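Local coordinates for protein cadherin-5 (Gallus gallus, PDB 3PPE) that mediates calcium-dependent, homophilic adhesion between endothelial cells through its extracellular cadherin domains and plays a role in coupling their junctions to actin fibres, at residues A[4-12]-A[89-99]; A[39-47]-A[58-69]. All coordinates share one frame; numbering follows the deposited sequence. Where two conformers were deposited one is given.

Interaction 1: residues A[4-12]-A[89-99]; sequences WNRMHIREE and KFIIKVSDIND. With CA (calcium ion), chain E; CA (calcium ion), chain C; CA (calcium ion), chain D.
Ile91 lays its CD1 methyl over one face of the Arg6 guanidinium, offset toward the rim, while Ile97 CG2 sits at the edge of the Arg10 guanidinium. Arg6 bends at chi2 (-78°), which folds its chain back beside Ile91 and lets NH1 reach the carbonyl O of its neighbour Asn5. That oxygen is gripped twice, by Arg6 NH1 and by Ile91 N, from opposite faces of its plane. The His8 ring lies alongside Lys93, with CD2 3.5 Å from Lys93 CB, and Met7 makes an oblique Met-aromatic contact, SD 5.1 Å from the centre of the Phe90 ring.

Backbone bonds run the length of this parallel pair, Lys93 N to Met7 O being short and nearly straight (2.7 Å, 177°). Asn5 adds a rung at one end: ND2 donates to Lys89 O at 2.9 Å, in the plane of its own amide. At the other end the ladder runs into the calcium sites. Glu11 bridges two ions, OE1 to one at 2.4 Å and OE2 to the other at 2.3 Å; OE2 also takes Ile97 N on its anti lone pair. Asp99 spans the same two ions, its carboxylate turned 84° from that of Glu11. Glu12 OE1 joins one site, Asp96 OD2 and Ile97 O the other; Glu12 also pairs with Arg60 and Asp96 with Arg63. Asn98 OD1 binds a third calcium ion.

Met7, Ile9 and Ile92 turn inward onto Val21 of strand 19-23. Trp4 of the second subunit packs on Phe90, and reciprocally, the exchange that marks the strand-swapped adhesive dimer of classical cadherins. Within the chain, strand 6-10 is the outermost strand of the mixed sheet, with 82-95 between it and 68-77.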
loop_
_atom_site.group_PDB
_atom_site.type_symbol
_atom_site.label_atom_id
_atom_site.label_comp_id
_atom_site.label_asym_id
_atom_site.label_seq_id
_atom_site.Cartn_x
_atom_site.Cartn_y
_atom_site.Cartn_z
ATOM N N TRP A 4 -13.796 7.019 1.363
ATOM C CA TRP A 4 -13.125 6.048 0.510
ATOM C C TRP A 4 -12.145 6.710 -0.490
ATOM O O TRP A 4 -11.266 6.042 -1.005
ATOM C CB TRP A 4 -14.167 5.206 -0.239
ATOM C CG TRP A 4 -14.843 4.159 0.597
ATOM C CD1 TRP A 4 -16.157 4.154 1.006
ATOM C CD2 TRP A 4 -14.258 2.946 1.103
ATOM N NE1 TRP A 4 -16.411 3.010 1.743
ATOM C CE2 TRP A 4 -15.265 2.262 1.824
ATOM C CE3 TRP A 4 -12.979 2.372 1.021
ATOM C CZ2 TRP A 4 -15.036 1.031 2.461
ATOM C CZ3 TRP A 4 -12.755 1.138 1.664
ATOM C CH2 TRP A 4 -13.784 0.499 2.373
ATOM N N ASN A 5 -12.299 8.003 -0.758
ATOM C CA ASN A 5 -11.399 8.714 -1.698
ATOM C C ASN A 5 -10.104 9.195 -1.047
ATOM O O ASN A 5 -9.846 10.382 -0.944
ATOM C CB ASN A 5 -12.110 9.860 -2.435
ATOM C CG ASN A 5 -12.627 10.930 -1.496
ATOM O OD1 ASN A 5 -13.049 10.645 -0.353
ATOM N ND2 ASN A 5 -12.614 12.183 -1.969
ATOM N N ARG A 6 -9.313 8.230 -0.610
ATOM C CA ARG A 6 -8.120 8.439 0.164
ATOM C C ARG A 6 -7.087 7.382 -0.237
ATOM O O ARG A 6 -7.441 6.242 -0.544
ATOM C CB ARG A 6 -8.405 8.213 1.649
ATOM C CG ARG A 6 -9.307 9.220 2.321
ATOM C CD ARG A 6 -8.558 10.521 2.660
ATOM N NE ARG A 6 -9.430 11.515 3.281
ATOM C CZ ARG A 6 -10.286 12.310 2.626
ATOM N NH1 ARG A 6 -10.415 12.236 1.297
ATOM N NH2 ARG A 6 -11.024 13.194 3.318
ATOM N N MET A 7 -5.820 7.780 -0.198
ATOM C CA MET A 7 -4.705 6.843 -0.270
ATOM C C MET A 7 -3.845 7.151 0.949
ATOM O O MET A 7 -3.905 8.252 1.491
ATOM C CB MET A 7 -3.888 7.047 -1.555
ATOM C CG MET A 7 -4.692 6.835 -2.846
ATOM S SD MET A 7 -3.651 6.853 -4.283
ATOM C CE MET A 7 -4.904 6.714 -5.557
ATOM N N HIS A 8 -3.053 6.172 1.383
ATOM C CA HIS A 8 -2.218 6.315 2.580
ATOM C C HIS A 8 -0.870 5.790 2.237
ATOM O O HIS A 8 -0.733 4.745 1.618
ATOM C CB HIS A 8 -2.785 5.528 3.790
ATOM C CG HIS A 8 -4.186 5.893 4.112
ATOM N ND1 HIS A 8 -5.265 5.338 3.445
ATOM C CD2 HIS A 8 -4.697 6.819 4.960
ATOM C CE1 HIS A 8 -6.383 5.895 3.882
ATOM N NE2 HIS A 8 -6.066 6.797 4.799
ATOM N N ILE A 9 0.119 6.559 2.640
ATOM C CA ILE A 9 1.518 6.161 2.513
ATOM C C ILE A 9 2.272 6.555 3.789
ATOM O O ILE A 9 2.114 7.644 4.313
ATOM C CB ILE A 9 2.200 6.746 1.245
ATOM C CG1 ILE A 9 3.698 6.396 1.227
ATOM C CG2 ILE A 9 1.936 8.266 1.099
ATOM C CD1 ILE A 9 4.403 6.599 -0.106
ATOM N N ARG A 10 3.065 5.619 4.294
ATOM C CA ARG A 10 3.850 5.809 5.501
ATOM C C ARG A 10 4.942 6.845 5.304
ATOM O O ARG A 10 5.578 6.887 4.253
ATOM C CB ARG A 10 4.442 4.445 5.895
ATOM C CG ARG A 10 4.727 4.290 7.387
ATOM C CD ARG A 10 5.202 2.871 7.755
ATOM N NE ARG A 10 6.580 2.577 7.329
ATOM C CZ ARG A 10 6.944 1.728 6.358
ATOM N NH1 ARG A 10 6.032 1.053 5.647
ATOM N NH2 ARG A 10 8.242 1.558 6.087
ATOM N N GLU A 11 5.185 7.700 6.307
ATOM C CA GLU A 11 6.298 8.636 6.216
ATOM C C GLU A 11 7.606 7.934 6.478
ATOM O O GLU A 11 7.630 6.856 7.083
ATOM C CB GLU A 11 6.138 9.799 7.210
ATOM C CG GLU A 11 6.145 9.314 8.670
ATOM C CD GLU A 11 6.408 10.422 9.679
ATOM O OE1 GLU A 11 7.082 11.425 9.339
ATOM O OE2 GLU A 11 5.940 10.273 10.823
ATOM N N GLU A 12 8.693 8.554 6.003
ATOM C CA GLU A 12 10.085 8.155 6.353
ATOM C C GLU A 12 10.472 6.732 5.890
ATOM O O GLU A 12 11.249 6.031 6.536
ATOM C CB GLU A 12 10.335 8.309 7.872
ATOM C CG GLU A 12 9.865 9.637 8.483
ATOM C CD GLU A 12 10.659 10.869 8.056
ATOM O OE1 GLU A 12 10.389 11.943 8.634
ATOM O OE2 GLU A 12 11.525 10.834 7.159
ATOM N N LYS A 89 -11.675 14.352 -6.945
ATOM C CA LYS A 89 -10.799 14.779 -5.854
ATOM C C LYS A 89 -10.511 13.657 -4.849
ATOM O O LYS A 89 -11.392 12.902 -4.463
ATOM C CB LYS A 89 -11.437 15.949 -5.083
ATOM C CG LYS A 89 -11.570 17.264 -5.848
ATOM C CD LYS A 89 -12.065 18.387 -4.885
ATOM C CE LYS A 89 -13.585 18.613 -4.927
ATOM N NZ LYS A 89 -14.028 19.880 -5.677
ATOM N N PHE A 90 -9.272 13.608 -4.361
ATOM C CA PHE A 90 -8.894 12.629 -3.364
ATOM C C PHE A 90 -7.760 13.189 -2.526
ATOM O O PHE A 90 -7.135 14.207 -2.881
ATOM C CB PHE A 90 -8.566 11.247 -4.000
ATOM C CG PHE A 90 -7.293 11.209 -4.838
ATOM C CD1 PHE A 90 -7.277 11.693 -6.147
ATOM C CD2 PHE A 90 -6.130 10.654 -4.311
ATOM C CE1 PHE A 90 -6.105 11.655 -6.923
ATOM C CE2 PHE A 90 -4.961 10.598 -5.053
ATOM C CZ PHE A 90 -4.927 11.113 -6.365
ATOM N N ILE A 91 -7.487 12.530 -1.408
ATOM C CA ILE A 91 -6.389 12.966 -0.550
ATOM C C ILE A 91 -5.428 11.804 -0.372
ATOM O O ILE A 91 -5.846 10.671 -0.144
ATOM C CB ILE A 91 -6.922 13.515 0.817
ATOM C CG1 ILE A 91 -7.642 14.859 0.575
ATOM C CG2 ILE A 91 -5.783 13.635 1.855
ATOM C CD1 ILE A 91 -8.515 15.441 1.787
ATOM N N ILE A 92 -4.143 12.096 -0.541
ATOM C CA ILE A 92 -3.090 11.174 -0.162
ATOM C C ILE A 92 -2.694 11.577 1.274
ATOM O O ILE A 92 -2.197 12.679 1.494
ATOM C CB ILE A 92 -1.855 11.258 -1.130
ATOM C CG1 ILE A 92 -2.213 10.763 -2.563
ATOM C CG2 ILE A 92 -0.728 10.381 -0.549
ATOM C CD1 ILE A 92 -1.096 11.038 -3.598
ATOM N N LYS A 93 -2.927 10.679 2.225
ATOM C CA LYS A 93 -2.636 10.911 3.665
ATOM C C LYS A 93 -1.285 10.314 3.985
ATOM O O LYS A 93 -1.020 9.192 3.584
ATOM C CB LYS A 93 -3.676 10.171 4.511
ATOM C CG LYS A 93 -5.070 10.773 4.430
ATOM C CD LYS A 93 -5.312 11.761 5.577
ATOM C CE LYS A 93 -6.675 12.471 5.440
ATOM N NZ LYS A 93 -6.799 13.539 6.483
ATOM N N VAL A 94 -0.424 11.051 4.699
ATOM C CA VAL A 94 0.896 10.506 5.113
ATOM C C VAL A 94 0.691 9.939 6.517
ATOM O O VAL A 94 0.368 10.690 7.441
ATOM C CB VAL A 94 2.023 11.589 5.107
ATOM C CG1 VAL A 94 3.442 10.987 5.457
ATOM C CG2 VAL A 94 2.078 12.314 3.710
ATOM N N SER A 95 0.895 8.638 6.666
ATOM C CA SER A 95 0.666 7.905 7.922
ATOM C C SER A 95 1.858 8.107 8.841
ATOM O O SER A 95 2.987 7.968 8.428
ATOM C CB SER A 95 0.506 6.401 7.649
ATOM O OG SER A 95 -0.480 6.202 6.648
ATOM N N ASP A 96 1.575 8.432 10.098
ATOM C CA ASP A 96 2.579 8.794 11.090
ATOM C C ASP A 96 3.408 7.610 11.584
ATOM O O ASP A 96 2.857 6.581 11.948
ATOM C CB ASP A 96 1.849 9.404 12.305
ATOM C CG ASP A 96 2.793 10.095 13.272
ATOM O OD1 ASP A 96 2.657 9.871 14.498
ATOM O OD2 ASP A 96 3.669 10.871 12.832
ATOM N N ILE A 97 4.720 7.777 11.674
ATOM C CA ILE A 97 5.499 6.891 12.504
ATOM C C ILE A 97 5.932 7.662 13.758
ATOM O O ILE A 97 5.968 8.907 13.769
ATOM C CB ILE A 97 6.744 6.249 11.753
ATOM C CG1 ILE A 97 7.847 7.264 11.439
ATOM C CG2 ILE A 97 6.264 5.436 10.467
ATOM C CD1 ILE A 97 9.248 6.600 11.186
ATOM N N ASN A 98 6.254 6.927 14.809
ATOM C CA ASN A 98 6.770 7.553 16.015
ATOM C C ASN A 98 8.249 7.924 15.845
ATOM O O ASN A 98 9.137 7.148 16.133
ATOM C CB ASN A 98 6.557 6.662 17.252
ATOM C CG ASN A 98 6.721 7.465 18.532
ATOM O OD1 ASN A 98 6.272 8.622 18.593
ATOM N ND2 ASN A 98 7.400 6.924 19.505
ATOM N N ASP A 99 8.517 9.120 15.345
ATOM C CA ASP A 99 9.892 9.518 15.097
ATOM C C ASP A 99 10.302 10.826 15.788
ATOM O O ASP A 99 11.349 11.369 15.503
ATOM C CB ASP A 99 10.208 9.527 13.587
ATOM C CG ASP A 99 9.318 10.462 12.763
ATOM O OD1 ASP A 99 8.171 10.815 13.156
ATOM O OD2 ASP A 99 9.782 10.847 11.638
HETATM CA CA CA E . 5.976 11.178 12.975
HETATM CA CA CA C . 8.793 12.595 10.459
HETATM CA CA CA D . 6.545 10.706 19.710
HETATM O O HOH W 1 10.266 13.872 11.963
#

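Interaction 2: residues A[39-47]-A[58-69]; sequences GESANTIFK and FERLDREKKAEY. With CA (calcium ion), chain C; CA (calcium ion), chain E.
Phe46 drives its edge into the face of Tyr69, CE1 lying 3.5 Å above the ring plane over its centre, with the two planes at 73°. This T-shaped pair is the tight part of the contact. Tyr69's opposite face carries Lys66 CG, and Leu61 fits against Phe46 and Ile45, its CD1 near Phe46 CZ and its CD2 3.8 Å from Ile45 CG2. Ile45 CG2 also sits over the centre of one Phe46 face, and Ile45 O accepts a 2.7 Å bond from Phe58 N.

Outward the packing gives way to long, charged chains. Lys47 runs extended across one face of Phe58: CD makes a CH-pi contact and NZ a cation-pi interaction, 4.9 Å from the ring centre. On the far flank Lys66, bent at chi4 (67°), brings NZ to Glu40 OE1 at 2.8 Å, meeting it from above the carboxylate plane; a water on Glu40 OE2 is only weakly linked to Lys66.

Away from both, the 62-64 turn reaches the calcium ions. Asp62 OD1 accepts from Glu64 N in an Asx turn and binds one ion; Glu64 binds both that ion and a second, a bridging acidic site characteristic of the junction between consecutive cadherin domains.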
loop_
_atom_site.group_PDB
_atom_site.type_symbol
_atom_site.label_atom_id
_atom_site.label_comp_id
_atom_site.label_asym_id
_atom_site.label_seq_id
_atom_site.Cartn_x
_atom_site.Cartn_y
_atom_site.Cartn_z
ATOM N N GLY A 39 -2.638 18.602 -8.798
ATOM C CA GLY A 39 -2.845 19.008 -7.409
ATOM C C GLY A 39 -1.519 19.012 -6.665
ATOM O O GLY A 39 -0.446 19.141 -7.288
ATOM N N GLU A 40 -1.575 18.838 -5.339
ATOM C CA GLU A 40 -0.395 19.073 -4.483
ATOM C C GLU A 40 0.702 18.029 -4.686
ATOM O O GLU A 40 0.502 16.851 -4.388
ATOM C CB GLU A 40 -0.796 19.144 -2.996
ATOM C CG GLU A 40 -1.688 20.342 -2.659
ATOM C CD GLU A 40 -1.941 20.420 -1.142
ATOM O OE1 GLU A 40 -1.410 21.355 -0.499
ATOM O OE2 GLU A 40 -2.598 19.516 -0.610
ATOM N N SER A 41 1.839 18.493 -5.213
ATOM C CA SER A 41 2.993 17.655 -5.594
ATOM C C SER A 41 2.626 16.553 -6.586
ATOM O O SER A 41 3.337 15.557 -6.675
ATOM C CB SER A 41 3.680 17.068 -4.324
ATOM O OG SER A 41 4.123 18.134 -3.491
ATOM N N ALA A 42 1.503 16.718 -7.312
ATOM C CA ALA A 42 1.172 15.805 -8.429
ATOM C C ALA A 42 2.243 15.912 -9.515
ATOM O O ALA A 42 2.623 17.026 -9.896
ATOM C CB ALA A 42 -0.194 16.137 -9.025
ATOM N N ASN A 43 2.708 14.772 -10.025
ATOM C CA ASN A 43 3.678 14.738 -11.126
ATOM C C ASN A 43 5.112 15.153 -10.733
ATOM O O ASN A 43 6.003 15.156 -11.585
ATOM C CB ASN A 43 3.172 15.540 -12.370
ATOM C CG ASN A 43 1.774 15.137 -12.776
ATOM O OD1 ASN A 43 1.547 13.990 -13.176
ATOM N ND2 ASN A 43 0.819 16.045 -12.597
ATOM N N THR A 44 5.324 15.494 -9.461
ATOM C CA THR A 44 6.661 15.735 -8.911
ATOM C C THR A 44 6.931 14.621 -7.893
ATOM O O THR A 44 7.603 13.626 -8.202
ATOM C CB THR A 44 6.835 17.147 -8.290
ATOM O OG1 THR A 44 5.794 17.415 -7.344
ATOM C CG2 THR A 44 6.832 18.265 -9.357
ATOM N N ILE A 45 6.341 14.719 -6.714
ATOM C CA ILE A 45 6.479 13.629 -5.738
ATOM C C ILE A 45 5.676 12.401 -6.134
ATOM O O ILE A 45 6.163 11.271 -6.040
ATOM C CB ILE A 45 6.051 14.097 -4.319
ATOM C CG1 ILE A 45 6.981 15.225 -3.877
ATOM C CG2 ILE A 45 5.975 12.881 -3.293
ATOM C CD1 ILE A 45 6.610 15.888 -2.483
ATOM N N PHE A 46 4.434 12.629 -6.556
ATOM C CA PHE A 46 3.511 11.544 -6.815
ATOM C C PHE A 46 3.351 11.413 -8.311
ATOM O O PHE A 46 3.022 12.377 -8.991
ATOM C CB PHE A 46 2.167 11.849 -6.150
ATOM C CG PHE A 46 2.279 11.976 -4.668
ATOM C CD1 PHE A 46 2.111 13.203 -4.057
ATOM C CD2 PHE A 46 2.589 10.864 -3.888
ATOM C CE1 PHE A 46 2.239 13.320 -2.679
ATOM C CE2 PHE A 46 2.747 10.978 -2.508
ATOM C CZ PHE A 46 2.575 12.221 -1.910
ATOM N N LYS A 47 3.627 10.234 -8.829
ATOM C CA LYS A 47 3.475 10.022 -10.261
ATOM C C LYS A 47 2.692 8.752 -10.529
ATOM O O LYS A 47 2.867 7.736 -9.835
ATOM C CB LYS A 47 4.838 9.949 -10.970
ATOM C CG LYS A 47 5.762 11.135 -10.710
ATOM C CD LYS A 47 7.109 10.918 -11.387
ATOM C CE LYS A 47 8.068 12.025 -11.020
ATOM N NZ LYS A 47 9.228 12.017 -11.949
ATOM N N PHE A 58 8.018 9.525 -5.116
ATOM C CA PHE A 58 9.402 9.596 -5.618
ATOM C C PHE A 58 10.343 10.372 -4.692
ATOM O O PHE A 58 11.483 10.662 -5.049
ATOM C CB PHE A 58 9.431 10.140 -7.056
ATOM C CG PHE A 58 8.986 9.129 -8.061
ATOM C CD1 PHE A 58 7.639 8.806 -8.189
ATOM C CD2 PHE A 58 9.906 8.450 -8.848
ATOM C CE1 PHE A 58 7.221 7.837 -9.094
ATOM C CE2 PHE A 58 9.480 7.487 -9.762
ATOM C CZ PHE A 58 8.139 7.183 -9.883
ATOM N N GLU A 59 9.825 10.696 -3.505
ATOM C CA GLU A 59 10.614 11.210 -2.401
ATOM C C GLU A 59 10.149 10.518 -1.151
ATOM O O GLU A 59 8.995 10.083 -1.053
ATOM C CB GLU A 59 10.376 12.702 -2.172
ATOM C CG GLU A 59 10.814 13.564 -3.303
ATOM C CD GLU A 59 10.630 15.010 -3.000
ATOM O OE1 GLU A 59 10.834 15.797 -3.934
ATOM O OE2 GLU A 59 10.281 15.361 -1.854
ATOM N N ARG A 60 11.058 10.433 -0.188
ATOM C CA ARG A 60 10.703 10.082 1.177
ATOM C C ARG A 60 9.915 11.250 1.765
ATOM O O ARG A 60 10.230 12.426 1.505
ATOM C CB ARG A 60 11.948 9.843 2.016
ATOM C CG ARG A 60 12.665 8.572 1.667
ATOM C CD ARG A 60 13.845 8.385 2.598
ATOM N NE ARG A 60 13.391 8.450 3.992
ATOM C CZ ARG A 60 13.597 9.463 4.831
ATOM N NH1 ARG A 60 14.282 10.553 4.470
ATOM N NH2 ARG A 60 13.125 9.373 6.058
ATOM N N LEU A 61 8.891 10.915 2.539
ATOM C CA LEU A 61 7.968 11.892 3.071
ATOM C C LEU A 61 8.107 12.083 4.612
ATOM O O LEU A 61 8.383 11.147 5.346
ATOM C CB LEU A 61 6.530 11.458 2.731
ATOM C CG LEU A 61 6.226 11.242 1.238
ATOM C CD1 LEU A 61 4.870 10.556 1.062
ATOM C CD2 LEU A 61 6.325 12.576 0.476
ATOM N N ASP A 62 7.873 13.295 5.074
ATOM C CA ASP A 62 7.897 13.575 6.495
ATOM C C ASP A 62 6.542 14.118 6.849
ATOM O O ASP A 62 6.220 15.227 6.461
ATOM C CB ASP A 62 8.976 14.623 6.767
ATOM C CG ASP A 62 9.102 14.987 8.245
ATOM O OD1 ASP A 62 8.425 14.388 9.119
ATOM O OD2 ASP A 62 9.902 15.887 8.512
ATOM N N ARG A 63 5.735 13.342 7.569
ATOM C CA ARG A 63 4.410 13.824 8.014
ATOM C C ARG A 63 4.494 15.138 8.816
ATOM O O ARG A 63 3.584 15.974 8.765
ATOM C CB ARG A 63 3.679 12.740 8.828
ATOM C CG ARG A 63 2.194 12.993 9.026
ATOM C CD ARG A 63 1.725 12.331 10.332
ATOM N NE ARG A 63 2.354 12.995 11.502
ATOM C CZ ARG A 63 1.875 14.112 12.060
ATOM N NH1 ARG A 63 0.794 14.675 11.576
ATOM N NH2 ARG A 63 2.510 14.697 13.066
ATOM N N GLU A 64 5.590 15.335 9.524
ATOM C CA GLU A 64 5.740 16.548 10.333
ATOM C C GLU A 64 6.020 17.808 9.497
ATOM O O GLU A 64 5.886 18.920 9.992
ATOM C CB GLU A 64 6.814 16.361 11.416
ATOM C CG GLU A 64 6.334 15.530 12.613
ATOM C CD GLU A 64 6.178 14.056 12.337
ATOM O OE1 GLU A 64 7.132 13.392 11.848
ATOM O OE2 GLU A 64 5.091 13.516 12.639
ATOM N N LYS A 65 6.382 17.621 8.224
ATOM C CA LYS A 65 6.491 18.727 7.257
ATOM C C LYS A 65 5.148 18.959 6.551
ATOM O O LYS A 65 4.648 20.087 6.484
ATOM C CB LYS A 65 7.472 18.289 6.190
ATOM C CG LYS A 65 8.606 19.227 5.901
ATOM C CD LYS A 65 9.677 19.109 7.002
ATOM C CE LYS A 65 11.075 19.385 6.437
ATOM N NZ LYS A 65 11.890 20.169 7.415
ATOM N N LYS A 66 4.564 17.878 5.999
ATOM C CA LYS A 66 3.239 17.969 5.354
ATOM C C LYS A 66 2.500 16.673 5.563
ATOM O O LYS A 66 3.037 15.613 5.282
ATOM C CB LYS A 66 3.385 18.257 3.861
ATOM C CG LYS A 66 2.031 18.541 3.180
ATOM C CD LYS A 66 2.238 19.351 1.919
ATOM C CE LYS A 66 0.957 19.384 1.091
ATOM N NZ LYS A 66 -0.152 20.143 1.746
ATOM N N ALA A 67 1.291 16.732 6.085
ATOM C CA ALA A 67 0.651 15.506 6.574
ATOM C C ALA A 67 -0.317 14.883 5.566
ATOM O O ALA A 67 -0.754 13.725 5.721
ATOM C CB ALA A 67 -0.046 15.785 7.886
ATOM N N GLU A 68 -0.687 15.652 4.550
ATOM C CA GLU A 68 -1.587 15.144 3.503
ATOM C C GLU A 68 -1.531 16.047 2.262
ATOM O O GLU A 68 -1.048 17.174 2.343
ATOM C CB GLU A 68 -3.028 14.974 4.019
ATOM C CG GLU A 68 -3.707 16.274 4.320
ATOM C CD GLU A 68 -5.135 16.097 4.840
ATOM O OE1 GLU A 68 -5.336 15.296 5.795
ATOM O OE2 GLU A 68 -6.044 16.791 4.331
ATOM N N TYR A 69 -1.986 15.502 1.127
ATOM C CA TYR A 69 -1.896 16.134 -0.186
ATOM C C TYR A 69 -3.252 15.953 -0.889
ATOM O O TYR A 69 -3.743 14.845 -0.980
ATOM C CB TYR A 69 -0.807 15.485 -1.051
ATOM C CG TYR A 69 0.612 15.588 -0.495
ATOM C CD1 TYR A 69 1.082 14.695 0.486
ATOM C CD2 TYR A 69 1.478 16.575 -0.946
ATOM C CE1 TYR A 69 2.414 14.814 1.014
ATOM C CE2 TYR A 69 2.770 16.680 -0.449
ATOM C CZ TYR A 69 3.233 15.802 0.525
ATOM O OH TYR A 69 4.534 15.935 1.014
HETATM CA CA CA C . 8.793 12.595 10.459
HETATM CA CA CA E . 5.976 11.178 12.975
HETATM O O HOH W 2 -3.599 19.808 1.858
HETATM O O HOH W 1 10.266 13.872 11.963
#

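From the N terminus the chain runs through 4-12, then makes most of the first cadherin domain before 89-99 returns to pair with it: interaction 1 closes this long loop. Interaction 2 closes a much shorter one, joining 39-47 to 58-69 around the turn from strand 46-49 to strand 54-57, and lies wholly within the first; the two do not cross. Strands 68-77 and 82-95 are sheet neighbours, and Glu11 packs on Leu61 and Val94 on Arg63; salt bridges Lys93–Glu68 and Glu12–Arg60 are modelled very short, their geometry doubtful. Segments 4-12, 58-69 and 89-99 supply ligands to the same two calcium ions, Asp132 of the second domain completing one site; 39-47 takes no part.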